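Side-chain contacts in 50S ribosomal protein L16 arginine hydroxylase (Escherichia coli, PDB 4CCL), which catalyses the iron- and 2-oxoglutarate-dependent hydroxylation of an arginine of ribosomal protein uL16, acting as a homodimer that regulates growth: residues R15-R20 with V200-P205; Q84-N87 with P92-A95; A215-Q220 with K265-E270; P234-A237 with V242-Q245; E292-L297 with A350-S355. One frame throughout, in Å; residues are numbered along the deposited sequence.

Interaction 1: R15-R20 with V200-P205; sequences RHWQKR and VGFRAP. With SO4 (sulfate ion), chain M.
Trp-17 sits in an irregular turn between helix 9-15 and strand 22-24, and Phe-202 is the last residue of strand 195-202, part of the double-stranded beta-helix (cupin) core of JmjC oxygenases. Their rings form a T-shaped pair, with centroids 5.2 Å apart and planes at 68°. The edge of the indole's six-membered ring points over one face of Phe-202, toward its rim, and Trp-17 CH2 lies 3.9 Å from Phe-202 CD2. With CG of Trp-17 anti to the backbone N (chi1 171°), the indole swings out from the turn to the phenyl face. At the other side of the indole NE1 bonds to Asp-230 OD1 of the second subunit, which restrains the indole's rotation from across the dimer interface. Within the turn His-16 O accepts from Lys-19 N and Arg-20 N, while Lys-19 NZ meets Trp-17 O at 2.8 Å in the carbonyl plane. Beyond it a sulfate, probably from the crystallisation liquor, is held by two donors. His-16 NE2 points its ring edge at sulfate O4, 2.6 Å away with a bent N-H...O angle of 133°. With an alanine in place of His-16, sulfate O4 would probably lose its imidazole donor and the ion would be gripped less firmly. Arg-15 NH1 reaches sulfate O2 at 2.8 Å, near the guanidinium plane.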
# COMPACT_ATOMS: atom_id res chain seq x y z
N ARG B 15 21.89 22.46 21.00
CA ARG B 15 23.20 21.98 20.53
C ARG B 15 23.31 20.50 20.14
O ARG B 15 24.08 20.14 19.24
CB ARG B 15 24.30 22.36 21.52
CG ARG B 15 24.44 23.87 21.69
CD ARG B 15 25.69 24.25 22.47
NE ARG B 15 25.69 23.69 23.82
CZ ARG B 15 26.47 22.69 24.21
NH1 ARG B 15 27.32 22.13 23.36
NH2 ARG B 15 26.41 22.25 25.46
N HIS B 16 22.56 19.64 20.82
CA HIS B 16 22.78 18.20 20.76
C HIS B 16 21.76 17.38 19.99
O HIS B 16 22.13 16.65 19.06
CB HIS B 16 23.11 17.62 22.14
CG HIS B 16 24.50 17.95 22.61
ND1 HIS B 16 24.75 18.72 23.72
CD2 HIS B 16 25.70 17.63 22.09
CE1 HIS B 16 26.05 18.85 23.88
NE2 HIS B 16 26.66 18.20 22.90
N TRP B 17 20.50 17.45 20.40
CA TRP B 17 19.45 16.57 19.88
C TRP B 17 19.43 16.51 18.35
O TRP B 17 19.40 17.54 17.67
CB TRP B 17 18.10 17.08 20.36
CG TRP B 17 16.94 16.40 19.73
CD1 TRP B 17 16.15 16.88 18.72
CD2 TRP B 17 16.43 15.10 20.05
NE1 TRP B 17 15.18 15.96 18.40
CE2 TRP B 17 15.34 14.86 19.20
CE3 TRP B 17 16.80 14.12 20.97
CZ2 TRP B 17 14.60 13.68 19.25
CZ3 TRP B 17 16.07 12.94 21.02
CH2 TRP B 17 14.99 12.73 20.16
N GLN B 18 19.44 15.28 17.84
CA GLN B 18 19.49 15.00 16.41
C GLN B 18 20.72 15.59 15.72
O GLN B 18 20.72 15.80 14.50
CB GLN B 18 18.21 15.47 15.72
CG GLN B 18 17.02 14.57 15.93
CD GLN B 18 16.84 13.58 14.80
OE1 GLN B 18 16.93 13.93 13.63
NE2 GLN B 18 16.59 12.32 15.15
N LYS B 19 21.77 15.86 16.49
CA LYS B 19 22.99 16.44 15.94
C LYS B 19 24.25 15.70 16.37
O LYS B 19 24.91 15.04 15.57
CB LYS B 19 23.10 17.92 16.31
CG LYS B 19 21.88 18.74 15.94
CD LYS B 19 22.00 20.18 16.41
CE LYS B 19 20.65 20.87 16.39
NZ LYS B 19 19.73 20.30 17.42
N ARG B 20 24.58 15.81 17.66
CA ARG B 20 25.81 15.26 18.21
C ARG B 20 25.53 14.47 19.47
O ARG B 20 24.64 14.81 20.24
CB ARG B 20 26.80 16.38 18.54
CG ARG B 20 27.07 17.35 17.39
CD ARG B 20 27.69 16.64 16.20
NE ARG B 20 29.01 16.11 16.50
CZ ARG B 20 29.70 15.32 15.68
NH1 ARG B 20 29.19 14.97 14.51
NH2 ARG B 20 30.90 14.88 16.03
N VAL B 200 16.36 4.41 26.66
CA VAL B 200 15.12 5.07 26.30
C VAL B 200 15.26 5.30 24.82
O VAL B 200 16.08 6.11 24.38
CB VAL B 200 14.99 6.45 26.98
CG1 VAL B 200 13.68 7.11 26.58
CG2 VAL B 200 15.10 6.32 28.49
N GLY B 201 14.45 4.58 24.06
CA GLY B 201 14.54 4.60 22.62
C GLY B 201 13.54 5.54 22.01
O GLY B 201 12.55 5.92 22.64
N PHE B 202 13.79 5.92 20.76
CA PHE B 202 12.89 6.80 20.04
C PHE B 202 12.54 6.19 18.69
O PHE B 202 13.18 5.24 18.24
CB PHE B 202 13.50 8.19 19.88
CG PHE B 202 13.50 8.99 21.15
CD1 PHE B 202 14.45 8.76 22.13
CD2 PHE B 202 12.55 9.97 21.37
CE1 PHE B 202 14.45 9.48 23.30
CE2 PHE B 202 12.55 10.70 22.54
CZ PHE B 202 13.50 10.46 23.51
N ARG B 203 11.49 6.71 18.07
CA ARG B 203 11.00 6.15 16.82
C ARG B 203 10.64 7.25 15.84
O ARG B 203 9.95 8.21 16.20
CB ARG B 203 9.78 5.27 17.09
CG ARG B 203 8.78 5.90 18.04
CD ARG B 203 7.63 4.96 18.36
NE ARG B 203 6.83 4.66 17.18
CZ ARG B 203 5.66 4.03 17.22
NH1 ARG B 203 5.15 3.64 18.39
NH2 ARG B 203 5.00 3.79 16.10
N ALA B 204 11.10 7.12 14.61
CA ALA B 204 10.64 7.99 13.54
C ALA B 204 10.38 7.15 12.30
O ALA B 204 11.15 6.24 11.99
CB ALA B 204 11.68 9.06 13.26
N PRO B 205 9.30 7.46 11.59
CA PRO B 205 8.94 6.73 10.37
C PRO B 205 9.77 7.18 9.17
O PRO B 205 10.25 8.31 9.16
CB PRO B 205 7.47 7.12 10.16
CG PRO B 205 7.37 8.49 10.74
CD PRO B 205 8.30 8.49 11.93
S SO4 M . 29.54 19.40 24.83
O1 SO4 M . 28.64 19.48 25.98
O2 SO4 M . 29.58 20.69 24.15
O3 SO4 M . 30.88 19.05 25.28
O4 SO4 M . 29.08 18.38 23.89

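Interaction 2: Q84-N87 with P92-A95; sequences QAVN and PTAA
Val-86 lays its CG1 methyl across the side chain of Thr-93, the two side chains crossing at about a right angle. CG1 of Val-86 touches both branches of the threonine, 3.5 Å from Thr-93 OG1 and 3.6 Å from Thr-93 CG2. The first torsion of Val-86 puts CG1 opposite the backbone N (chi1 175°), on the side from which Thr-93 approaches. The hydroxyl is only brushed by this methyl: its polar partner is His-90 ND1, in the short link between the segments, and that bond holds the hydroxyl turned toward His-90. Next along, Thr-93 CG2 lies 4.0 Å from the backbone N of Asn-87. Asn-87 itself gives only its base to the contact, its CB resting 3.8 Å from Ala-94 CA, and its carbonyl O faces the Ala-94 methyl at 3.7 Å from CB. The amide of Asn-87 turns away from the second segment, where ND2 bonds to Asp-110 OD1 and OD1 accepts from Leu-111 N, so both polar ends of this buried side chain are satisfied. No hydrogen bond spans the two segments, which meet by van der Waals packing. They belong to the short consecutive helices 86-89 and 91-94, which follow strand 79-83 and precede strand 108-116 in the chain, and pack against the latter: Val-86 touches Ile-113 and Thr-93 touches Leu-111.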
# COMPACT_ATOMS: atom_id res chain seq x y z
N GLN B 84 13.18 -6.11 25.79
CA GLN B 84 12.48 -4.99 25.16
C GLN B 84 11.26 -4.54 25.97
O GLN B 84 10.59 -5.36 26.60
CB GLN B 84 12.01 -5.39 23.76
CG GLN B 84 13.12 -5.79 22.81
CD GLN B 84 13.85 -4.59 22.24
OE1 GLN B 84 13.29 -3.50 22.12
NE2 GLN B 84 15.12 -4.78 21.89
N ALA B 85 11.00 -3.24 25.94
CA ALA B 85 9.77 -2.65 26.48
C ALA B 85 9.42 -3.07 27.91
O ALA B 85 8.30 -3.50 28.17
CB ALA B 85 8.59 -2.94 25.54
N VAL B 86 10.38 -2.94 28.82
CA VAL B 86 10.16 -3.31 30.21
C VAL B 86 9.09 -2.42 30.85
O VAL B 86 8.34 -2.87 31.73
CB VAL B 86 11.47 -3.22 31.03
CG1 VAL B 86 11.23 -3.49 32.51
CG2 VAL B 86 12.50 -4.19 30.47
N ASN B 87 8.98 -1.19 30.36
CA ASN B 87 8.00 -0.24 30.89
C ASN B 87 6.56 -0.73 30.74
O ASN B 87 5.64 -0.19 31.35
CB ASN B 87 8.17 1.14 30.24
CG ASN B 87 8.19 1.07 28.73
OD1 ASN B 87 8.96 0.32 28.14
ND2 ASN B 87 7.32 1.86 28.10
N PRO B 92 7.74 0.60 38.15
CA PRO B 92 8.92 1.39 38.54
C PRO B 92 9.83 1.71 37.36
O PRO B 92 10.43 2.79 37.32
CB PRO B 92 9.64 0.47 39.53
CG PRO B 92 8.55 -0.33 40.13
CD PRO B 92 7.58 -0.58 39.02
N THR B 93 9.93 0.79 36.40
CA THR B 93 10.71 1.03 35.20
C THR B 93 10.01 2.09 34.34
O THR B 93 10.66 2.96 33.77
CB THR B 93 10.93 -0.26 34.39
OG1 THR B 93 11.74 -1.17 35.14
CG2 THR B 93 11.63 0.05 33.07
N ALA B 94 8.68 2.01 34.28
CA ALA B 94 7.89 2.98 33.54
C ALA B 94 8.15 4.39 34.05
O ALA B 94 8.13 5.35 33.27
CB ALA B 94 6.41 2.64 33.61
N ALA B 95 8.38 4.51 35.35
CA ALA B 95 8.72 5.81 35.95
C ALA B 95 9.93 6.50 35.30
O ALA B 95 10.00 7.73 35.27
CB ALA B 95 8.92 5.67 37.44

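Interaction 3: A215-Q220 with K265-E270; sequences ADYVLQ and KQWFGE
A steep helix-helix crossing joins helix 207-220, just after the last strand of the JmjC core, to helix 263-272, and Tyr-217 and Trp-267 meet where the backbones come nearest. The segment axes pass 10.4 Å apart with 110° between their directions. Trp-267 CB sits over one face of the Tyr-217 ring, a CH-pi contact 3.7 Å from the centroid. The indole continues past the base of the tyrosine, bringing Trp-267 CD1 to 3.4 Å from Tyr-217 CB; the two ring planes are oblique, 48° apart. A chi1 of 179° in Tyr-217 carries the ring off its own helix and across to the other. This crossing belongs to the helical region of the homodimer: Ala-215 packs on Ala-215 of the second subunit, and Phe-268 on Leu-250 of that subunit. Farther out, the phenol oxygen lies against the aliphatic part of Gln-266, Tyr-217 OH to Gln-266 CG 3.5 Å. Glu-270 comes to the edge of the tyrosine, its OE1 3.7 Å from Tyr-217 CE1, with the carboxylate turned nearly perpendicular to the ring. Glu-270 OE2 also has a long, weak ion pair with Arg-221.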
# COMPACT_ATOMS: atom_id res chain seq x y z
N ALA B 215 -1.61 3.74 2.38
CA ALA B 215 -2.19 2.97 1.29
C ALA B 215 -3.09 1.88 1.86
O ALA B 215 -4.20 1.64 1.36
CB ALA B 215 -1.11 2.36 0.43
N ASP B 216 -2.62 1.22 2.92
CA ASP B 216 -3.41 0.19 3.57
C ASP B 216 -4.65 0.76 4.26
O ASP B 216 -5.70 0.10 4.31
CB ASP B 216 -2.55 -0.63 4.54
CG ASP B 216 -1.66 -1.63 3.82
OD1 ASP B 216 -2.12 -2.20 2.80
OD2 ASP B 216 -0.51 -1.85 4.27
N TYR B 217 -4.54 1.98 4.78
CA TYR B 217 -5.68 2.67 5.38
C TYR B 217 -6.75 2.94 4.33
O TYR B 217 -7.93 2.66 4.55
CB TYR B 217 -5.23 3.98 6.03
CG TYR B 217 -6.33 4.79 6.67
CD1 TYR B 217 -6.89 4.41 7.89
CD2 TYR B 217 -6.80 5.96 6.08
CE1 TYR B 217 -7.89 5.15 8.49
CE2 TYR B 217 -7.81 6.71 6.67
CZ TYR B 217 -8.35 6.30 7.87
OH TYR B 217 -9.35 7.04 8.47
N VAL B 218 -6.33 3.49 3.20
CA VAL B 218 -7.21 3.78 2.07
C VAL B 218 -7.89 2.51 1.55
O VAL B 218 -9.09 2.51 1.30
CB VAL B 218 -6.43 4.47 0.93
CG1 VAL B 218 -7.23 4.45 -0.36
CG2 VAL B 218 -6.05 5.89 1.32
N LEU B 219 -7.11 1.45 1.38
CA LEU B 219 -7.65 0.17 0.93
C LEU B 219 -8.69 -0.38 1.91
O LEU B 219 -9.80 -0.73 1.52
CB LEU B 219 -6.53 -0.85 0.72
CG LEU B 219 -6.89 -2.33 0.53
CD1 LEU B 219 -7.92 -2.51 -0.57
CD2 LEU B 219 -5.64 -3.16 0.25
N GLN B 220 -8.31 -0.42 3.18
CA GLN B 220 -9.17 -0.96 4.24
C GLN B 220 -10.46 -0.15 4.42
O GLN B 220 -11.54 -0.72 4.62
CB GLN B 220 -8.41 -1.03 5.56
CG GLN B 220 -9.28 -1.09 6.80
N LYS B 265 -4.82 12.92 8.60
CA LYS B 265 -4.75 13.16 10.04
C LYS B 265 -5.29 11.96 10.82
O LYS B 265 -4.72 11.56 11.84
CB LYS B 265 -5.56 14.40 10.40
CG LYS B 265 -5.71 14.63 11.89
CD LYS B 265 -6.91 15.50 12.21
CE LYS B 265 -6.87 16.82 11.45
NZ LYS B 265 -8.10 17.63 11.68
N GLN B 266 -6.38 11.40 10.32
CA GLN B 266 -7.05 10.29 10.98
C GLN B 266 -6.18 9.04 10.89
O GLN B 266 -5.96 8.36 11.90
CB GLN B 266 -8.41 10.04 10.34
CG GLN B 266 -9.37 9.25 11.20
CD GLN B 266 -10.75 9.88 11.24
OE1 GLN B 266 -10.88 11.10 11.26
NE2 GLN B 266 -11.79 9.05 11.24
N TRP B 267 -5.68 8.74 9.69
CA TRP B 267 -4.80 7.59 9.54
C TRP B 267 -3.59 7.68 10.44
O TRP B 267 -3.27 6.72 11.15
CB TRP B 267 -4.29 7.41 8.11
CG TRP B 267 -3.08 6.51 8.10
CD1 TRP B 267 -3.05 5.17 8.37
CD2 TRP B 267 -1.72 6.90 7.85
NE1 TRP B 267 -1.77 4.70 8.28
CE2 TRP B 267 -0.93 5.74 7.96
CE3 TRP B 267 -1.10 8.11 7.53
CZ2 TRP B 267 0.45 5.75 7.77
CZ3 TRP B 267 0.27 8.12 7.34
CH2 TRP B 267 1.03 6.95 7.46
N PHE B 268 -2.89 8.81 10.40
CA PHE B 268 -1.68 8.97 11.20
C PHE B 268 -2.01 8.90 12.68
O PHE B 268 -1.23 8.38 13.47
CB PHE B 268 -0.94 10.27 10.87
CG PHE B 268 0.45 10.31 11.43
CD1 PHE B 268 1.47 9.61 10.82
CD2 PHE B 268 0.74 11.05 12.56
CE1 PHE B 268 2.75 9.64 11.32
CE2 PHE B 268 2.02 11.09 13.07
CZ PHE B 268 3.03 10.38 12.45
N GLY B 269 -3.18 9.41 13.03
CA GLY B 269 -3.67 9.33 14.40
C GLY B 269 -3.78 7.88 14.83
O GLY B 269 -3.30 7.51 15.91
N GLU B 270 -4.39 7.05 13.99
CA GLU B 270 -4.57 5.64 14.30
C GLU B 270 -3.25 4.85 14.28
O GLU B 270 -3.09 3.86 15.00
CB GLU B 270 -5.58 5.00 13.35
CG GLU B 270 -6.99 5.58 13.45
CD GLU B 270 -7.98 4.91 12.52
OE1 GLU B 270 -7.64 3.86 11.94
OE2 GLU B 270 -9.11 5.43 12.37

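Interaction 4: P234-A237 with V242-Q245; sequences PPRA and VLPQ
The guanidinium of Arg-236 and the amide of Gln-245 are the flat groups here. Leu-243 approaches the first at a slant, its CG 3.9 Å from Arg-236 NE and equally far from NH2. The amide of Gln-245 lies along the ring of Pro-234, the two side chains running past each other in opposite senses, with Gln-245 NE2 3.6 Å from Pro-234 CB. Between these, Leu-243 CD1 fills in against Pro-235 O at 3.5 Å and Pro-234 CB at 4.1 Å. A bend at chi3 (62°) folds the arginine back toward the leucine, where NH2 makes a salt bridge to Glu-246 OE1. That same oxygen accepts from Leu-243 N, and Arg-236 also packs on Pro-104 of the second subunit. Replacing Arg-236 with an alanine would probably leave Glu-246 without its charged mate and Leu-243 without the flank it leans on. Leu-243 is the N-cap of helix 244-258 and Glu-246 the third residue of that helix, so the carboxylate caps the backbone at the helix start. The segments form a surface turn of the dimerisation arm, where Val-242, the first residue of 242-245, pairs in parallel with a strand of the second subunit and the sheet continues across the interface.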
# COMPACT_ATOMS: atom_id res chain seq x y z
N PRO B 234 -7.21 13.95 -24.71
CA PRO B 234 -6.33 14.62 -25.67
C PRO B 234 -5.97 13.78 -26.88
O PRO B 234 -5.84 12.56 -26.78
CB PRO B 234 -5.08 14.91 -24.84
CG PRO B 234 -5.08 13.88 -23.78
CD PRO B 234 -6.52 13.66 -23.44
N PRO B 235 -5.80 14.44 -28.04
CA PRO B 235 -5.36 13.78 -29.26
C PRO B 235 -3.88 13.44 -29.16
O PRO B 235 -3.16 14.05 -28.36
CB PRO B 235 -5.57 14.85 -30.34
CG PRO B 235 -6.41 15.92 -29.69
CD PRO B 235 -6.07 15.87 -28.25
N ARG B 236 -3.43 12.49 -29.96
CA ARG B 236 -2.03 12.10 -29.97
C ARG B 236 -1.65 11.60 -31.35
O ARG B 236 -2.50 11.09 -32.09
CB ARG B 236 -1.77 11.03 -28.90
CG ARG B 236 -2.81 9.92 -28.89
CD ARG B 236 -2.63 8.98 -27.70
NE ARG B 236 -2.80 9.68 -26.43
CZ ARG B 236 -3.98 9.98 -25.90
NH1 ARG B 236 -5.10 9.64 -26.53
NH2 ARG B 236 -4.05 10.62 -24.74
N ALA B 237 -0.38 11.76 -31.71
CA ALA B 237 0.12 11.26 -32.97
C ALA B 237 0.07 9.73 -32.96
O ALA B 237 -0.46 9.11 -33.88
CB ALA B 237 1.54 11.74 -33.20
N VAL B 242 1.21 7.50 -23.87
CA VAL B 242 0.55 8.03 -22.69
C VAL B 242 1.15 9.41 -22.44
O VAL B 242 2.32 9.52 -22.07
CB VAL B 242 0.77 7.13 -21.46
CG1 VAL B 242 0.03 7.69 -20.26
CG2 VAL B 242 0.31 5.71 -21.76
N LEU B 243 0.35 10.44 -22.64
CA LEU B 243 0.84 11.82 -22.63
C LEU B 243 1.13 12.32 -21.21
O LEU B 243 0.50 11.89 -20.26
CB LEU B 243 -0.15 12.74 -23.35
CG LEU B 243 -0.52 12.33 -24.78
CD1 LEU B 243 -1.26 13.45 -25.50
CD2 LEU B 243 0.72 11.91 -25.57
N PRO B 244 2.11 13.24 -21.09
CA PRO B 244 2.50 13.86 -19.82
C PRO B 244 1.33 14.46 -19.04
O PRO B 244 1.33 14.42 -17.81
CB PRO B 244 3.45 14.98 -20.26
CG PRO B 244 4.09 14.43 -21.48
CD PRO B 244 3.02 13.63 -22.18
N GLN B 245 0.35 15.01 -19.75
CA GLN B 245 -0.84 15.57 -19.11
C GLN B 245 -1.61 14.49 -18.37
O GLN B 245 -2.13 14.72 -17.27
CB GLN B 245 -1.74 16.26 -20.14
CG GLN B 245 -1.33 16.01 -21.58
CD GLN B 245 -2.31 16.60 -22.58
OE1 GLN B 245 -3.34 17.16 -22.19
NE2 GLN B 245 -2.00 16.48 -23.86

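Interaction 5: E292-L297 with A350-S355; sequences EIYDAL and ALEDPS
Tyr-294 and Leu-351 bring the two backbones nearest, CA to CA 6.6 Å, where helix 290-298 passes the turn that leads into helix 354-365. Both segments belong to the C-terminal winged-helix domain of the ROXA type, and the contact joins two of its helical elements. In Tyr-294 a chi1 of -176° carries the ring toward the turn, where its edge does the touching. CD2 of Tyr-294 lies 3.6 Å from the carbonyl O of Leu-351, near the ring plane, and 4.0 Å from Leu-351 CB. At the end of the ring the hydroxyl of Tyr-294 donates at 3.1 Å from its OH to Glu-352 OE1, which accepts through its syn lone pair, on the side of OE2. The carboxylate stands almost square to the phenol, planes at 88°. Glu-352 starts away from the helix and is bent at chi2 (-55°), a fold that returns its charged end to the tyrosine; OE2 has a further long, weak ion pair with Lys-298. One helical turn along, Leu-297 CD1 meets Leu-351 CD2 at 4.0 Å, the two side chains crossing at about a right angle. This apolar pair extends the domain core, since Leu-297 also packs on Phe-371 and Leu-351 on Leu-360. The start of helix 354-365 is capped by Asp-353, whose OD2 is bonded to His-329 NE2 and whose OD1 receives Ser-355 N at 3.0 Å from above the carboxylate plane.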
# COMPACT_ATOMS: atom_id res chain seq x y z
N GLU B 292 -20.35 2.22 38.07
CA GLU B 292 -19.39 1.77 39.07
C GLU B 292 -18.01 2.36 38.80
O GLU B 292 -17.15 2.37 39.68
CB GLU B 292 -19.35 0.24 39.24
CG GLU B 292 -18.98 -0.57 38.01
CD GLU B 292 -20.02 -1.63 37.71
OE1 GLU B 292 -21.21 -1.39 38.00
OE2 GLU B 292 -19.65 -2.70 37.18
N ILE B 293 -17.81 2.88 37.59
CA ILE B 293 -16.63 3.68 37.27
C ILE B 293 -16.81 5.09 37.82
O ILE B 293 -15.91 5.65 38.45
CB ILE B 293 -16.37 3.71 35.76
CG1 ILE B 293 -15.79 2.38 35.31
CG2 ILE B 293 -15.41 4.85 35.41
CD1 ILE B 293 -15.70 2.22 33.82
N TYR B 294 -18.00 5.64 37.57
CA TYR B 294 -18.39 6.92 38.16
C TYR B 294 -18.18 6.83 39.67
O TYR B 294 -17.49 7.66 40.26
CB TYR B 294 -19.86 7.23 37.85
CG TYR B 294 -20.36 8.58 38.35
CD1 TYR B 294 -20.56 8.82 39.71
CD2 TYR B 294 -20.64 9.60 37.46
CE1 TYR B 294 -21.01 10.04 40.16
CE2 TYR B 294 -21.10 10.83 37.91
CZ TYR B 294 -21.28 11.04 39.26
OH TYR B 294 -21.74 12.26 39.71
N ASP B 295 -18.79 5.82 40.28
CA ASP B 295 -18.72 5.63 41.73
C ASP B 295 -17.29 5.43 42.21
O ASP B 295 -16.85 6.10 43.13
CB ASP B 295 -19.61 4.47 42.18
CG ASP B 295 -21.09 4.81 42.12
OD1 ASP B 295 -21.44 6.00 42.26
OD2 ASP B 295 -21.90 3.88 41.93
N ALA B 296 -16.57 4.51 41.57
CA ALA B 296 -15.18 4.24 41.93
C ALA B 296 -14.35 5.51 41.95
O ALA B 296 -13.62 5.77 42.91
CB ALA B 296 -14.55 3.23 40.98
N LEU B 297 -14.48 6.32 40.90
CA LEU B 297 -13.76 7.58 40.83
C LEU B 297 -14.19 8.56 41.92
O LEU B 297 -13.35 9.13 42.62
CB LEU B 297 -13.92 8.21 39.45
CG LEU B 297 -13.11 7.53 38.34
CD1 LEU B 297 -13.36 8.21 37.01
CD2 LEU B 297 -11.63 7.54 38.68
N ALA B 350 -17.17 16.11 33.09
CA ALA B 350 -17.31 15.12 32.03
C ALA B 350 -18.03 13.84 32.47
O ALA B 350 -18.78 13.25 31.69
CB ALA B 350 -15.94 14.78 31.44
N LEU B 351 -17.80 13.42 33.71
CA LEU B 351 -18.40 12.19 34.23
C LEU B 351 -19.93 12.25 34.28
O LEU B 351 -20.60 11.22 34.24
CB LEU B 351 -17.85 11.85 35.62
CG LEU B 351 -16.37 11.50 35.75
CD1 LEU B 351 -16.02 11.28 37.21
CD2 LEU B 351 -16.01 10.28 34.91
N GLU B 352 -20.47 13.46 34.36
CA GLU B 352 -21.92 13.66 34.41
C GLU B 352 -22.57 13.28 33.08
O GLU B 352 -23.70 12.79 33.05
CB GLU B 352 -22.26 15.11 34.78
CG GLU B 352 -21.42 15.69 35.92
CD GLU B 352 -21.45 14.84 37.18
OE1 GLU B 352 -22.51 14.27 37.50
OE2 GLU B 352 -20.41 14.76 37.87
N ASP B 353 -21.85 13.51 31.99
CA ASP B 353 -22.31 13.14 30.65
C ASP B 353 -22.22 11.63 30.48
O ASP B 353 -21.13 11.06 30.53
CB ASP B 353 -21.44 13.84 29.59
CG ASP B 353 -21.95 13.64 28.17
OD1 ASP B 353 -22.87 12.81 27.96
OD2 ASP B 353 -21.42 14.30 27.26
N PRO B 354 -23.38 10.98 30.29
CA PRO B 354 -23.46 9.53 30.13
C PRO B 354 -22.68 9.03 28.91
O PRO B 354 -22.21 7.89 28.92
CB PRO B 354 -24.96 9.28 29.94
CG PRO B 354 -25.62 10.45 30.58
CD PRO B 354 -24.71 11.60 30.30
N SER B 355 -22.53 9.87 27.89
CA SER B 355 -21.76 9.49 26.71
C SER B 355 -20.27 9.37 27.04
O SER B 355 -19.63 8.37 26.71
CB SER B 355 -21.97 10.49 25.58
OG SER B 355 -23.24 10.30 24.96

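In the fold
Interactions 1 and 2 both lie near the active site: the side chain of Phe-202 is about 9 Å from that of the iron ligand Asp-127, and the side chain of Val-86 about 9 Å from that of Ser-114, an inferred substrate-binding residue. Interaction 2 is nested in the loop closed by interaction 1, their centres about 19 Å apart. Strand 195-202 leads to helix 207-220, linking interactions 1 and 3. Interaction 4 is nested in the loop of interaction 3, their centres about 34 Å apart; both, like interaction 1, touch the second subunit. Interaction 5 lies in the winged-helix domain, the side chain of Glu-352 about 8 Å from a bound manganese ion, away from the active site.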